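Long-range contact in ANGPTL4 C-terminal chain (Homo sapiens, PDB 6U1U), which forms the C-terminal fibrinogen-like domain of a secreted protein that mediates inactivation of lipoprotein lipase and inhibits endothelial proliferation, migration and tubule formation: residues T41-R46 against F71-E76. Residues are numbered along the deposited sequence; the frame is centred on the assembly and turned at random.
Sequences TVIQRR and FWLGLE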
loop_
_atom_site.group_PDB
_atom_site.type_symbol
_atom_site.label_atom_id
_atom_site.label_comp_id
_atom_site.label_asym_id
_atom_site.label_seq_id
_atom_site.Cartn_x
_atom_site.Cartn_y
_atom_site.Cartn_z
ATOM N N THR A 41 10.409 -4.584 4.008
ATOM C CA THR A 41 9.485 -4.269 5.102
ATOM C C THR A 41 8.058 -4.472 4.630
ATOM O O THR A 41 7.675 -3.911 3.607
ATOM C CB THR A 41 9.647 -2.820 5.523
ATOM O OG1 THR A 41 11.019 -2.616 5.900
ATOM C CG2 THR A 41 8.665 -2.513 6.709
ATOM N N VAL A 42 7.271 -5.247 5.366
ATOM C CA VAL A 42 5.879 -5.450 4.960
ATOM C C VAL A 42 5.086 -4.238 5.441
ATOM O O VAL A 42 5.080 -3.940 6.636
ATOM C CB VAL A 42 5.299 -6.734 5.570
ATOM C CG1 VAL A 42 3.806 -6.863 5.164
ATOM C CG2 VAL A 42 6.129 -7.966 5.129
ATOM N N ILE A 43 4.407 -3.537 4.522
ATOM C CA ILE A 43 3.661 -2.348 4.925
ATOM C C ILE A 43 2.160 -2.564 4.939
ATOM O O ILE A 43 1.434 -1.707 5.480
ATOM C CB ILE A 43 4.026 -1.127 4.058
ATOM C CG1 ILE A 43 3.456 -1.249 2.641
ATOM C CG2 ILE A 43 5.543 -0.975 4.040
ATOM C CD1 ILE A 43 3.608 0.100 1.803
ATOM N N GLN A 44 1.678 -3.677 4.406
ATOM C CA GLN A 44 0.247 -3.951 4.387
ATOM C C GLN A 44 0.110 -5.448 4.182
ATOM O O GLN A 44 0.875 -6.030 3.396
ATOM C CB GLN A 44 -0.434 -3.201 3.239
ATOM C CG GLN A 44 -1.991 -3.321 3.265
ATOM C CD GLN A 44 -2.564 -4.301 2.229
ATOM O OE1 GLN A 44 -1.938 -5.297 1.894
ATOM N NE2 GLN A 44 -3.787 -4.025 1.733
ATOM N N ARG A 45 -0.867 -6.056 4.863
ATOM C CA ARG A 45 -1.123 -7.483 4.660
ATOM C C ARG A 45 -2.587 -7.758 4.960
ATOM O O ARG A 45 -3.097 -7.325 6.002
ATOM C CB ARG A 45 -0.208 -8.327 5.588
ATOM C CG ARG A 45 -0.405 -9.832 5.456
ATOM C CD ARG A 45 0.777 -10.581 6.130
ATOM N NE ARG A 45 0.646 -10.463 7.574
ATOM C CZ ARG A 45 1.612 -10.751 8.451
ATOM N NH1 ARG A 45 2.812 -11.171 8.010
ATOM N NH2 ARG A 45 1.370 -10.621 9.752
ATOM N N ARG A 46 -3.270 -8.420 4.019
ATOM C CA ARG A 46 -4.710 -8.765 4.165
ATOM C C ARG A 46 -4.903 -10.205 3.683
ATOM O O ARG A 46 -4.245 -10.577 2.690
ATOM C CB ARG A 46 -5.578 -7.789 3.364
ATOM C CG ARG A 46 -5.454 -6.339 3.810
ATOM C CD ARG A 46 -6.523 -5.453 3.197
ATOM N NE ARG A 46 -7.799 -5.564 3.888
ATOM C CZ ARG A 46 -8.900 -4.906 3.545
ATOM N NH1 ARG A 46 -8.883 -4.082 2.511
ATOM N NH2 ARG A 46 -10.014 -5.074 4.235
ATOM N N PHE A 71 -2.788 -6.046 8.671
ATOM C CA PHE A 71 -2.397 -4.768 9.247
ATOM C C PHE A 71 -2.044 -3.772 8.158
ATOM O O PHE A 71 -1.798 -4.125 6.990
ATOM C CB PHE A 71 -1.200 -4.929 10.209
ATOM C CG PHE A 71 0.102 -5.364 9.510
ATOM C CD1 PHE A 71 0.918 -4.432 8.882
ATOM C CD2 PHE A 71 0.480 -6.697 9.505
ATOM C CE1 PHE A 71 2.083 -4.809 8.233
ATOM C CE2 PHE A 71 1.658 -7.098 8.890
ATOM C CZ PHE A 71 2.448 -6.180 8.239
ATOM N N TRP A 72 -1.967 -2.515 8.587
ATOM C CA TRP A 72 -1.426 -1.401 7.822
ATOM C C TRP A 72 -0.317 -0.800 8.683
ATOM O O TRP A 72 -0.592 -0.414 9.819
ATOM C CB TRP A 72 -2.539 -0.365 7.555
ATOM C CG TRP A 72 -2.061 0.890 6.894
ATOM C CD1 TRP A 72 -1.913 2.128 7.457
ATOM C CD2 TRP A 72 -1.698 1.024 5.514
ATOM N NE1 TRP A 72 -1.427 3.020 6.503
ATOM C CE2 TRP A 72 -1.317 2.363 5.306
ATOM C CE3 TRP A 72 -1.651 0.122 4.427
ATOM C CZ2 TRP A 72 -0.909 2.843 4.041
ATOM C CZ3 TRP A 72 -1.255 0.580 3.188
ATOM C CH2 TRP A 72 -0.881 1.937 3.000
ATOM N N LEU A 73 0.934 -0.770 8.183
ATOM C CA LEU A 73 2.054 -0.347 9.047
ATOM C C LEU A 73 1.908 1.112 9.475
ATOM O O LEU A 73 2.160 1.459 10.644
ATOM C CB LEU A 73 3.384 -0.553 8.327
ATOM C CG LEU A 73 4.654 -0.019 9.010
ATOM C CD1 LEU A 73 4.784 -0.693 10.406
ATOM C CD2 LEU A 73 5.884 -0.293 8.174
ATOM N N GLY A 74 1.495 1.975 8.549
ATOM C CA GLY A 74 1.320 3.412 8.906
ATOM C C GLY A 74 2.217 4.251 8.013
ATOM O O GLY A 74 3.407 4.012 7.873
ATOM N N LEU A 75 1.619 5.284 7.402
ATOM C CA LEU A 75 2.355 6.076 6.422
ATOM C C LEU A 75 3.544 6.807 7.047
ATOM O O LEU A 75 4.582 6.961 6.400
ATOM C CB LEU A 75 1.396 7.066 5.761
ATOM C CG LEU A 75 0.427 6.325 4.816
ATOM C CD1 LEU A 75 -0.749 7.238 4.532
ATOM C CD2 LEU A 75 1.132 5.912 3.519
ATOM N N GLU A 76 3.402 7.314 8.279
ATOM C CA GLU A 76 4.552 8.026 8.842
ATOM C C GLU A 76 5.705 7.054 9.067
ATOM O O GLU A 76 6.870 7.381 8.813
ATOM C CB GLU A 76 4.156 8.747 10.132
ATOM C CG GLU A 76 5.329 9.551 10.751
ATOM C CD GLU A 76 5.927 10.656 9.851
ATOM O OE1 GLU A 76 7.075 11.059 10.150
ATOM O OE2 GLU A 76 5.299 11.123 8.857
HETATM O O HOH W 1 1.613 1.173 5.643
#
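The carbonyl oxygen of I43 is gripped twice: by L73 N at 2.9 Å in a nearly straight bond whose donor stands above the carbonyl plane, and by a water that donates to it. That water also accepts from G74 N, at the N-cap of helix 75-82, and sits 3.1 Å above the W72 ring plane, over its centre. At I43 and Q44, both facing M211 of strand 208-215, strand 38-46 makes a classic beta bulge.

Beyond it the strands run antiparallel, R45 and F71 forming a hydrogen-bonded pair with two backbone bonds. F71 CG lies between its own backbone N and carbonyl carbon (chi1 66°), which swings the ring over strand 38-46. There its CZ meets V42 CG1 at 3.4 Å, while CE2 lies 3.6 Å from R45 NH2. With the two planes 75° apart, CE2 sits over one guanidinium face, offset toward its rim, and NH2 lies at the ring's edge, in its plane; R45 NE itself is held by the carbonyl of G69. On the other face of the sheet, Q44 CG reaches the edge of the indole, 3.6 Å from W72 CE3. The Q44 amide turns off to T209 and N176, and W72 NE1 bonds to Y60. An alanine in place of F71 would probably open a gap beside V42 CG1 and strip the ring edge from one face of the R45 guanidinium, which would still be tied through NE to G69.

In this fibrinogen-like domain, backbone bonds thus fix the short strand 71-72 to the central sheet, and the shared water carries the polar link on to the start of the next helix.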